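PDB 5BN1: acetylxylan esterase from Geobacillus stearothermophilus, which removes acetyl side groups from the xylose units of xylan and xylo-oligosaccharides, working as a doughnut-shaped homooctamer in hemicellulose breakdown. Local coordinates for residues 133-138 with 167-172; 108-113 with 152-157; 137-142 with 193-198; 43-48 with 209-214. The protein carries 1 engineered substitution. All blocks are in the same frame, centred on the assembly; numbering follows the deposited sequence.

From the N terminus, helix 37-48 comes first, and its last turn waits until 209-214 to close contact 4, so the other three contacts nest inside that long loop. Contact 2 starts at 108-113, on the entry to helix 110-124. Next, strand 130-134 and the loop after it supply the first halves of contacts 1 and 3, which share F137 and Y138. Helix 146-165 then closes contact 2, which therefore crosses both. Strand 168-170 closes contact 1 in the sheet, and 193-198, carrying H194, closes contact 3. Contacts 1 and 4 are joined directly, through a probable hydrogen bond from F169 N to E210 OE2.

Contact 1 (133-138 with 167-172); sequences LMTPFY and SLFVDT
L133 and M134 pair with F169 and V170 as neighbouring parallel strands at one margin of the central sheet of this SGNH (GDSL) hydrolase fold. Helix 146-165 links strand 130-134 to strand 168-170, making the unit a beta-alpha-beta crossover. Three nearly straight backbone bonds join the strands, L133 N to L168 O, V170 N to L133 O and T135 N to V170 O, each 2.9 Å long. On one face M134 and V170 run alongside each other in the same direction, M134 CG against V170 CB, and A206 of helix 197-211 packs against V170. A bend at the end of the methionine (chi3 67°) swings M134 CE to 3.8 Å from T172 CG2. L133 and F169 occupy the other face, against helix 146-165, and there F169 CE1 comes within 3.4 Å of T135 CG2. Beyond the strands T135 takes over. Its OG1 is held between its own backbone N and carbonyl carbon (chi1 59°), where it accepts a bond from T172 N at 2.9 Å and donates one to P136 O. T172 opens helix 172-180, and D171, at the N-cap, caps A174 N through OD1. F137 turns its ring edge to T172 OG1; its side chain lies about 8 Å from that of H194, the inferred charge-relay histidine. The strand end and the helix start are thus stitched together by two bonds between T135 and T172, the second running from T172 OG1 to T135 O at 2.7 Å, with the hydroxyl oxygen standing above the carbonyl plane, 58° out of it.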
# COMPACT_ATOMS: atom_id res chain seq x y z
N LEU A 133 29.33 -14.02 -25.64
CA LEU A 133 29.64 -14.45 -24.29
C LEU A 133 30.30 -13.29 -23.63
O LEU A 133 31.38 -12.83 -23.89
CB LEU A 133 30.64 -15.66 -24.35
CG LEU A 133 29.85 -16.87 -24.76
CD1 LEU A 133 30.88 -17.99 -25.03
CD2 LEU A 133 28.97 -17.41 -23.70
N MET A 134 29.59 -12.84 -22.53
CA MET A 134 30.18 -11.85 -21.68
C MET A 134 30.66 -12.46 -20.40
O MET A 134 30.00 -13.26 -19.80
CB MET A 134 29.06 -10.84 -21.27
CG MET A 134 28.35 -10.19 -22.43
SD MET A 134 26.92 -9.02 -21.97
CE MET A 134 27.90 -7.75 -21.19
N THR A 135 31.81 -12.08 -19.98
CA THR A 135 32.39 -12.63 -18.72
C THR A 135 31.55 -12.12 -17.54
O THR A 135 30.96 -11.02 -17.65
CB THR A 135 33.84 -12.24 -18.41
OG1 THR A 135 34.02 -10.80 -18.30
CG2 THR A 135 34.76 -12.66 -19.59
N PRO A 136 31.42 -12.90 -16.50
CA PRO A 136 31.09 -12.27 -15.20
C PRO A 136 32.17 -11.27 -14.85
O PRO A 136 33.26 -11.10 -15.45
CB PRO A 136 30.97 -13.48 -14.31
CG PRO A 136 32.13 -14.39 -14.75
CD PRO A 136 31.97 -14.29 -16.24
N PHE A 137 31.96 -10.57 -13.71
CA PHE A 137 32.89 -9.60 -13.24
C PHE A 137 32.71 -9.42 -11.71
O PHE A 137 31.68 -9.84 -11.17
CB PHE A 137 32.66 -8.19 -13.93
CG PHE A 137 31.31 -7.58 -13.70
CD1 PHE A 137 31.12 -6.88 -12.52
CD2 PHE A 137 30.26 -7.75 -14.57
CE1 PHE A 137 29.83 -6.38 -12.24
CE2 PHE A 137 29.02 -7.28 -14.32
CZ PHE A 137 28.79 -6.62 -13.14
N TYR A 138 33.70 -8.77 -11.15
CA TYR A 138 33.66 -8.40 -9.72
C TYR A 138 34.33 -7.09 -9.63
O TYR A 138 35.46 -6.92 -10.11
CB TYR A 138 34.27 -9.45 -8.84
CG TYR A 138 34.06 -9.28 -7.35
CD1 TYR A 138 32.78 -9.17 -6.85
CD2 TYR A 138 35.11 -9.36 -6.46
CE1 TYR A 138 32.54 -9.08 -5.50
CE2 TYR A 138 34.86 -9.26 -5.09
CZ TYR A 138 33.59 -9.16 -4.64
OH TYR A 138 33.41 -9.12 -3.25
N SER A 167 32.45 -17.65 -30.83
CA SER A 167 31.42 -16.68 -30.36
C SER A 167 32.09 -15.33 -30.20
O SER A 167 33.27 -15.18 -29.97
CB SER A 167 30.97 -17.19 -29.01
OG SER A 167 30.23 -18.39 -29.06
N LEU A 168 31.29 -14.27 -30.20
CA LEU A 168 31.80 -12.98 -29.84
C LEU A 168 32.00 -13.00 -28.28
O LEU A 168 31.47 -13.83 -27.59
CB LEU A 168 30.77 -11.87 -30.19
CG LEU A 168 30.52 -11.68 -31.72
CD1 LEU A 168 29.48 -10.56 -31.95
CD2 LEU A 168 31.83 -11.35 -32.34
N PHE A 169 32.79 -12.09 -27.84
CA PHE A 169 33.35 -12.13 -26.47
C PHE A 169 33.52 -10.75 -25.89
O PHE A 169 34.19 -9.86 -26.47
CB PHE A 169 34.70 -12.85 -26.46
CG PHE A 169 35.43 -12.80 -25.15
CD1 PHE A 169 34.87 -13.51 -24.08
CD2 PHE A 169 36.50 -12.04 -24.91
CE1 PHE A 169 35.52 -13.44 -22.85
CE2 PHE A 169 37.19 -11.96 -23.67
CZ PHE A 169 36.63 -12.70 -22.61
N VAL A 170 32.92 -10.51 -24.68
CA VAL A 170 33.12 -9.28 -23.99
C VAL A 170 33.76 -9.53 -22.64
O VAL A 170 33.14 -10.21 -21.78
CB VAL A 170 31.72 -8.61 -23.77
CG1 VAL A 170 31.93 -7.22 -23.09
CG2 VAL A 170 30.94 -8.50 -25.04
N ASP A 171 34.90 -8.94 -22.42
CA ASP A 171 35.63 -9.02 -21.19
C ASP A 171 35.14 -7.84 -20.28
O ASP A 171 35.69 -6.76 -20.31
CB ASP A 171 37.12 -8.99 -21.37
CG ASP A 171 37.86 -9.26 -20.14
OD1 ASP A 171 37.29 -9.24 -18.95
OD2 ASP A 171 39.10 -9.63 -20.16
N THR A 172 34.13 -8.15 -19.48
CA THR A 172 33.52 -7.06 -18.62
C THR A 172 34.46 -6.76 -17.54
O THR A 172 34.48 -5.68 -16.97
CB THR A 172 32.15 -7.51 -18.12
OG1 THR A 172 32.32 -8.70 -17.34
CG2 THR A 172 31.19 -7.73 -19.23

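Contact 2 (108-113 with 152-157); sequences VYLDEY and DQYGRV
Y154 and Y113 meet ring against ring, but tilted. Their planes stand 49° apart, so the pair is neither a parallel stack nor a T-shape. Y154 pushes its rim atom CD2 over the centre of the Y113 ring, with 3.4 Å between Y154 CD2 and Y113 CD2. A face of the Y154 ring is taken by L110, whose CG lies anti to the backbone N (chi1 -168°), which carries the branch toward helix 146-165. L110 CD1 sits 3.8 Å from the centroid of the Y154 ring and only 19° off its normal, a clean CH-pi contact. The other methyl, L110 CD2, rests against the amide end of Q153, 3.7 Å from Q153 CD. One turn along the helix, V157 divides its two methyls between the same neighbours: CG2 lies 3.7 Å from L110 CD1, while CG1 faces Y113 CE2 at 4.0 Å. At the far end of its ring, Y154 OH donates to V108 O over 2.7 Å, in the carbonyl plane and on a lone pair. Q97 NE2 also bonds this hydroxyl, so two partners fix the tip. An alanine in place of Y154 would probably open a gap between L110 and Y113 and leave V108 O and Q97 NE2 without their shared mate. The contact packs the first turn of helix 110-124 against the middle of helix 146-165. Helix 91-99 adds V94 against Y154 and D93 against V108 and Y113, V66 of helix 66-78 touches V108 and Y113, and Y113 OH bonds I89 O just past strand 84-88.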
# COMPACT_ATOMS: atom_id res chain seq x y z
N VAL A 108 28.06 -23.17 -7.60
CA VAL A 108 28.29 -23.82 -8.91
C VAL A 108 29.77 -23.71 -9.13
O VAL A 108 30.32 -22.67 -9.49
CB VAL A 108 27.49 -23.16 -10.03
CG1 VAL A 108 27.84 -23.78 -11.36
CG2 VAL A 108 26.03 -23.23 -9.81
N TYR A 109 30.52 -24.81 -8.90
CA TYR A 109 31.96 -24.93 -8.95
C TYR A 109 32.39 -24.99 -10.43
O TYR A 109 31.52 -25.16 -11.29
CB TYR A 109 32.41 -26.15 -8.17
CG TYR A 109 32.12 -26.03 -6.69
CD1 TYR A 109 32.65 -25.00 -5.94
CD2 TYR A 109 31.40 -27.05 -6.02
CE1 TYR A 109 32.34 -24.89 -4.60
CE2 TYR A 109 31.02 -26.87 -4.68
CZ TYR A 109 31.57 -25.87 -4.00
OH TYR A 109 31.33 -25.75 -2.62
N LEU A 110 33.68 -24.81 -10.61
CA LEU A 110 34.19 -24.57 -11.97
C LEU A 110 33.84 -25.68 -12.90
O LEU A 110 33.60 -25.45 -14.06
CB LEU A 110 35.67 -24.29 -11.89
CG LEU A 110 36.33 -23.73 -13.18
CD1 LEU A 110 35.84 -22.28 -13.34
CD2 LEU A 110 37.80 -23.77 -13.12
N ASP A 111 33.93 -26.95 -12.41
CA ASP A 111 33.54 -28.04 -13.29
C ASP A 111 32.13 -28.03 -13.79
O ASP A 111 31.88 -28.22 -14.97
CB ASP A 111 33.84 -29.42 -12.64
CG ASP A 111 33.10 -29.69 -11.37
OD1 ASP A 111 32.81 -28.77 -10.56
OD2 ASP A 111 32.72 -30.85 -11.12
N GLU A 112 31.14 -27.72 -12.92
CA GLU A 112 29.78 -27.56 -13.32
C GLU A 112 29.60 -26.34 -14.22
O GLU A 112 28.90 -26.45 -15.18
CB GLU A 112 28.83 -27.49 -12.11
CG GLU A 112 27.41 -27.44 -12.49
CD GLU A 112 26.39 -27.37 -11.33
OE1 GLU A 112 26.83 -27.35 -10.17
OE2 GLU A 112 25.21 -27.27 -11.64
N TYR A 113 30.27 -25.28 -13.88
CA TYR A 113 30.18 -24.05 -14.68
C TYR A 113 30.66 -24.24 -16.12
O TYR A 113 29.88 -23.96 -17.05
CB TYR A 113 30.92 -22.93 -13.98
CG TYR A 113 30.83 -21.61 -14.68
CD1 TYR A 113 29.73 -20.80 -14.51
CD2 TYR A 113 31.89 -21.16 -15.43
CE1 TYR A 113 29.64 -19.59 -15.13
CE2 TYR A 113 31.86 -19.89 -16.06
CZ TYR A 113 30.69 -19.13 -15.88
OH TYR A 113 30.70 -17.89 -16.52
N ASP A 152 37.97 -14.15 -11.92
CA ASP A 152 38.92 -14.12 -13.07
C ASP A 152 39.05 -15.53 -13.68
O ASP A 152 39.05 -15.70 -14.93
CB ASP A 152 40.24 -13.56 -12.76
CG ASP A 152 40.28 -12.03 -12.62
OD1 ASP A 152 39.25 -11.41 -12.73
OD2 ASP A 152 41.41 -11.60 -12.27
N GLN A 153 39.07 -16.53 -12.79
CA GLN A 153 39.13 -17.94 -13.30
C GLN A 153 37.94 -18.33 -14.09
O GLN A 153 37.97 -18.92 -15.17
CB GLN A 153 39.41 -18.85 -12.14
CG GLN A 153 39.48 -20.30 -12.62
CD GLN A 153 39.85 -21.22 -11.49
OE1 GLN A 153 39.28 -21.16 -10.34
NE2 GLN A 153 40.91 -22.00 -11.73
N TYR A 154 36.69 -17.98 -13.66
CA TYR A 154 35.45 -18.18 -14.39
C TYR A 154 35.46 -17.40 -15.69
O TYR A 154 35.00 -17.89 -16.71
CB TYR A 154 34.21 -17.87 -13.52
CG TYR A 154 33.83 -18.95 -12.51
CD1 TYR A 154 34.74 -19.33 -11.50
CD2 TYR A 154 32.58 -19.52 -12.51
CE1 TYR A 154 34.43 -20.37 -10.58
CE2 TYR A 154 32.23 -20.51 -11.59
CZ TYR A 154 33.16 -20.85 -10.65
OH TYR A 154 32.84 -21.87 -9.70
N GLY A 155 35.97 -16.18 -15.65
CA GLY A 155 36.11 -15.41 -16.87
C GLY A 155 37.04 -16.11 -17.92
O GLY A 155 36.76 -15.93 -19.07
N ARG A 156 38.10 -16.72 -17.43
CA ARG A 156 39.02 -17.52 -18.34
C ARG A 156 38.22 -18.58 -19.01
O ARG A 156 38.37 -18.84 -20.25
CB ARG A 156 40.20 -18.05 -17.61
CG ARG A 156 41.17 -17.08 -17.18
CD ARG A 156 42.55 -17.63 -16.86
NE ARG A 156 42.57 -18.49 -15.67
CZ ARG A 156 42.68 -18.09 -14.45
NH1 ARG A 156 42.66 -16.79 -14.10
NH2 ARG A 156 42.71 -18.96 -13.46
N VAL A 157 37.32 -19.28 -18.31
CA VAL A 157 36.42 -20.25 -18.91
C VAL A 157 35.62 -19.69 -20.00
O VAL A 157 35.44 -20.22 -21.08
CB VAL A 157 35.56 -21.04 -17.88
CG1 VAL A 157 34.38 -21.72 -18.54
CG2 VAL A 157 36.46 -21.94 -16.98

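Contact 3 (137-142 with 193-198); sequences FYIEGN and VHPSVA
V193 meets F137, Y138 and I139, bringing the D-x-x-H block of this SGNH hydrolase, D191 to H194, against the loop that follows strand 130-134. The V193 carbonyl points at the edge of the F137 ring, with O 3.4 Å from F137 CE1. On the side chain, CG2 is the branch that touches: it lies in the plane of the Y138 ring, at its edge, 4.0 Å from Y138 CD1. The other branch, CG1, stands over the centre of the H194 ring, while V193 N bonds D191 OD1. H194 itself turns away from 137-142. Its ND1 bonds D191 OD2 and its NE2 bonds S15 OG, geometry consistent with the inferred Ser-His-Asp catalytic triad. P195 comes next and offers CB to I139, the two side chains crossing at about a right angle. S196 is the N-cap of helix 197-211; here and at V197 the neighbour is F30 of another subunit, and Q46 of that same neighbouring subunit packs on A198. Y138 has an intersubunit role too, its OH bonding Y184 OH of a different neighbouring subunit. I139 sits at the centre of an inverse gamma turn and extends its chain (chi2 173°) toward the histidine loop, where the methyl CD1 is the single atom that touches two residues of 193-198, at 4.0 Å from P195 CB and 4.1 Å from V193 O.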
# COMPACT_ATOMS: atom_id res chain seq x y z
N PHE A 137 31.96 -10.57 -13.71
CA PHE A 137 32.89 -9.60 -13.24
C PHE A 137 32.71 -9.42 -11.71
O PHE A 137 31.68 -9.84 -11.17
CB PHE A 137 32.66 -8.19 -13.93
CG PHE A 137 31.31 -7.58 -13.70
CD1 PHE A 137 31.12 -6.88 -12.52
CD2 PHE A 137 30.26 -7.75 -14.57
CE1 PHE A 137 29.83 -6.38 -12.24
CE2 PHE A 137 29.02 -7.28 -14.32
CZ PHE A 137 28.79 -6.62 -13.14
N TYR A 138 33.70 -8.77 -11.15
CA TYR A 138 33.66 -8.40 -9.72
C TYR A 138 34.33 -7.09 -9.63
O TYR A 138 35.46 -6.92 -10.11
CB TYR A 138 34.27 -9.45 -8.84
CG TYR A 138 34.06 -9.28 -7.35
CD1 TYR A 138 32.78 -9.17 -6.85
CD2 TYR A 138 35.11 -9.36 -6.46
CE1 TYR A 138 32.54 -9.08 -5.50
CE2 TYR A 138 34.86 -9.26 -5.09
CZ TYR A 138 33.59 -9.16 -4.64
OH TYR A 138 33.41 -9.12 -3.25
N ILE A 139 33.61 -6.09 -9.04
CA ILE A 139 34.15 -4.75 -9.10
C ILE A 139 35.10 -4.55 -7.93
O ILE A 139 34.78 -4.11 -6.82
CB ILE A 139 32.98 -3.71 -9.11
CG1 ILE A 139 32.05 -3.99 -10.24
CG2 ILE A 139 33.57 -2.27 -9.14
CD1 ILE A 139 30.77 -3.15 -10.27
N GLU A 140 36.37 -4.97 -8.14
CA GLU A 140 37.38 -5.08 -7.11
C GLU A 140 38.72 -5.07 -7.84
O GLU A 140 38.88 -5.93 -8.74
CB GLU A 140 37.21 -6.45 -6.32
CG GLU A 140 38.37 -6.74 -5.43
CD GLU A 140 38.69 -5.63 -4.48
OE1 GLU A 140 37.79 -5.22 -3.66
OE2 GLU A 140 39.85 -5.06 -4.53
N GLY A 141 39.58 -4.10 -7.63
CA GLY A 141 40.83 -3.99 -8.38
C GLY A 141 41.95 -4.84 -7.86
O GLY A 141 42.95 -5.02 -8.60
N ASN A 142 41.82 -5.38 -6.68
CA ASN A 142 42.89 -6.29 -6.13
C ASN A 142 42.71 -7.68 -6.66
O ASN A 142 41.81 -8.41 -6.26
CB ASN A 142 42.95 -6.26 -4.63
CG ASN A 142 44.01 -7.20 -4.04
OD1 ASN A 142 44.87 -7.67 -4.79
ND2 ASN A 142 43.90 -7.52 -2.78
N VAL A 193 29.10 -5.73 -6.92
CA VAL A 193 28.41 -6.46 -7.95
C VAL A 193 27.42 -5.59 -8.70
O VAL A 193 27.45 -5.53 -9.92
CB VAL A 193 27.75 -7.69 -7.40
CG1 VAL A 193 26.83 -8.34 -8.42
CG2 VAL A 193 28.86 -8.66 -6.91
N HIS A 194 26.46 -4.96 -7.98
CA HIS A 194 25.36 -4.26 -8.54
C HIS A 194 25.73 -2.79 -8.69
O HIS A 194 25.79 -2.08 -7.66
CB HIS A 194 24.16 -4.35 -7.63
CG HIS A 194 23.67 -5.76 -7.49
ND1 HIS A 194 23.93 -6.52 -6.42
CD2 HIS A 194 22.97 -6.54 -8.36
CE1 HIS A 194 23.33 -7.69 -6.54
NE2 HIS A 194 22.82 -7.76 -7.74
N PRO A 195 25.99 -2.33 -9.88
CA PRO A 195 26.53 -1.01 -10.04
C PRO A 195 25.51 0.12 -10.29
O PRO A 195 24.35 -0.15 -10.54
CB PRO A 195 27.49 -1.12 -11.22
CG PRO A 195 26.81 -2.02 -12.04
CD PRO A 195 26.02 -3.03 -11.18
N SER A 196 26.05 1.30 -10.14
CA SER A 196 25.33 2.52 -10.50
C SER A 196 25.06 2.56 -12.00
O SER A 196 25.54 1.72 -12.84
CB SER A 196 26.16 3.77 -10.28
OG SER A 196 27.39 3.76 -10.92
N VAL A 197 24.38 3.62 -12.45
CA VAL A 197 24.22 3.88 -13.87
C VAL A 197 25.55 3.84 -14.56
O VAL A 197 25.72 3.40 -15.71
CB VAL A 197 23.54 5.27 -14.11
CG1 VAL A 197 23.62 5.70 -15.59
CG2 VAL A 197 22.14 5.26 -13.52
N ALA A 198 26.60 4.43 -13.99
CA ALA A 198 27.92 4.46 -14.58
C ALA A 198 28.43 3.03 -14.84
O ALA A 198 29.01 2.80 -15.91
CB ALA A 198 28.92 5.18 -13.70

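Contact 4 (43-48 with 209-214); sequences GLLQAV and REIGFE
F213 reaches across to L44, L45 and V48 on the last turn of helix 37-48. Its CB points toward that helix, and CG, anti to the backbone N (chi1 177°), continues outward. One side of the ring then makes the contacts in turn. CD2 comes first, 4.1 Å from L45 CD2, the two side chains running antiparallel as they pass. Next, CE2 lies 4.1 Å from L44 O and about as far from V48 CB. At the tip, CZ touches both methyls of V48, with V48 CG1 and V48 CG2 each 3.9 Å away. What turns the chain so that F213 faces the helix is a Schellman motif at the end of helix 197-211, where G212 takes a positive phi (106°). Just ahead of it, I211 CD1 meets L45 CD1 at 4.3 Å. An alanine at F213 would probably open a gap beside L45 and V48 and deprive Y49 of the ring it meets edge-to-face. V216 of a neighbouring subunit also packs on F213, and M201 and I202 of that same neighbouring subunit touch L44 and A47. Past the turn, E214 OE2 folds back to R209 NE in a salt bridge of 2.9 Å.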
# COMPACT_ATOMS: atom_id res chain seq x y z
N GLY A 43 19.00 1.63 -26.18
CA GLY A 43 18.81 3.04 -26.41
C GLY A 43 19.86 3.71 -27.15
O GLY A 43 19.58 4.67 -27.96
N LEU A 44 21.17 3.43 -26.92
CA LEU A 44 22.28 3.96 -27.65
C LEU A 44 22.19 3.55 -29.17
O LEU A 44 22.47 4.34 -30.06
CB LEU A 44 23.61 3.55 -27.06
CG LEU A 44 24.01 4.38 -25.79
CD1 LEU A 44 25.01 3.67 -24.97
CD2 LEU A 44 24.52 5.76 -26.31
N LEU A 45 21.83 2.29 -29.37
CA LEU A 45 21.72 1.84 -30.81
C LEU A 45 20.56 2.57 -31.52
O LEU A 45 20.80 2.99 -32.70
CB LEU A 45 21.56 0.30 -30.86
CG LEU A 45 22.76 -0.56 -30.60
CD1 LEU A 45 22.29 -1.96 -30.40
CD2 LEU A 45 23.79 -0.38 -31.71
N GLN A 46 19.45 2.78 -30.84
CA GLN A 46 18.35 3.54 -31.44
C GLN A 46 18.69 4.96 -31.64
O GLN A 46 18.27 5.57 -32.69
CB GLN A 46 17.10 3.35 -30.73
CG GLN A 46 15.90 3.96 -31.43
CD GLN A 46 14.60 3.27 -31.00
OE1 GLN A 46 14.16 3.33 -29.85
NE2 GLN A 46 14.06 2.41 -31.92
N ALA A 47 19.45 5.58 -30.72
CA ALA A 47 19.82 6.96 -30.85
C ALA A 47 20.80 7.20 -31.99
O ALA A 47 20.69 8.23 -32.72
CB ALA A 47 20.40 7.48 -29.54
N VAL A 48 21.70 6.25 -32.26
CA VAL A 48 22.85 6.49 -33.08
C VAL A 48 22.59 5.71 -34.45
O VAL A 48 22.93 6.27 -35.48
CB VAL A 48 24.19 6.13 -32.43
CG1 VAL A 48 25.37 6.33 -33.32
CG2 VAL A 48 24.42 6.95 -31.15
N ARG A 209 31.03 -2.19 -28.14
CA ARG A 209 32.33 -2.24 -28.79
C ARG A 209 32.44 -3.58 -29.53
O ARG A 209 32.82 -3.68 -30.72
CB ARG A 209 33.40 -2.03 -27.80
CG ARG A 209 34.80 -2.14 -28.44
CD ARG A 209 35.83 -2.25 -27.36
NE ARG A 209 37.19 -1.97 -27.71
CZ ARG A 209 38.23 -2.20 -26.90
NH1 ARG A 209 38.05 -2.70 -25.65
NH2 ARG A 209 39.47 -1.90 -27.31
N GLU A 210 32.06 -4.67 -28.85
CA GLU A 210 32.24 -6.01 -29.44
C GLU A 210 31.29 -6.27 -30.60
O GLU A 210 31.67 -7.05 -31.54
CB GLU A 210 32.05 -7.07 -28.37
CG GLU A 210 32.24 -8.51 -28.86
CD GLU A 210 33.66 -8.85 -29.29
OE1 GLU A 210 34.63 -8.02 -29.19
OE2 GLU A 210 33.78 -10.10 -29.71
N ILE A 211 30.14 -5.58 -30.67
CA ILE A 211 29.25 -5.72 -31.82
C ILE A 211 29.51 -4.68 -32.92
O ILE A 211 28.71 -4.72 -33.88
CB ILE A 211 27.78 -5.82 -31.50
CG1 ILE A 211 27.23 -4.52 -30.80
CG2 ILE A 211 27.45 -7.07 -30.63
CD1 ILE A 211 25.76 -4.46 -30.85
N GLY A 212 30.48 -3.82 -32.76
CA GLY A 212 31.08 -2.92 -33.75
C GLY A 212 30.68 -1.48 -33.56
O GLY A 212 30.95 -0.66 -34.47
N PHE A 213 30.14 -1.08 -32.41
CA PHE A 213 29.93 0.36 -32.13
C PHE A 213 30.86 0.74 -30.98
O PHE A 213 30.54 0.48 -29.79
CB PHE A 213 28.53 0.57 -31.73
CG PHE A 213 28.12 1.99 -31.32
CD1 PHE A 213 28.98 3.07 -31.52
CD2 PHE A 213 26.86 2.20 -30.69
CE1 PHE A 213 28.60 4.37 -31.10
CE2 PHE A 213 26.48 3.50 -30.29
CZ PHE A 213 27.38 4.53 -30.49
N GLU A 214 31.90 1.43 -31.30
CA GLU A 214 32.91 1.71 -30.30
C GLU A 214 32.76 3.18 -29.87
O GLU A 214 32.78 4.08 -30.69
CB GLU A 214 34.34 1.40 -30.85
CG GLU A 214 35.36 1.43 -29.73
CD GLU A 214 36.76 0.99 -30.15
OE1 GLU A 214 37.09 1.21 -31.34
OE2 GLU A 214 37.53 0.45 -29.29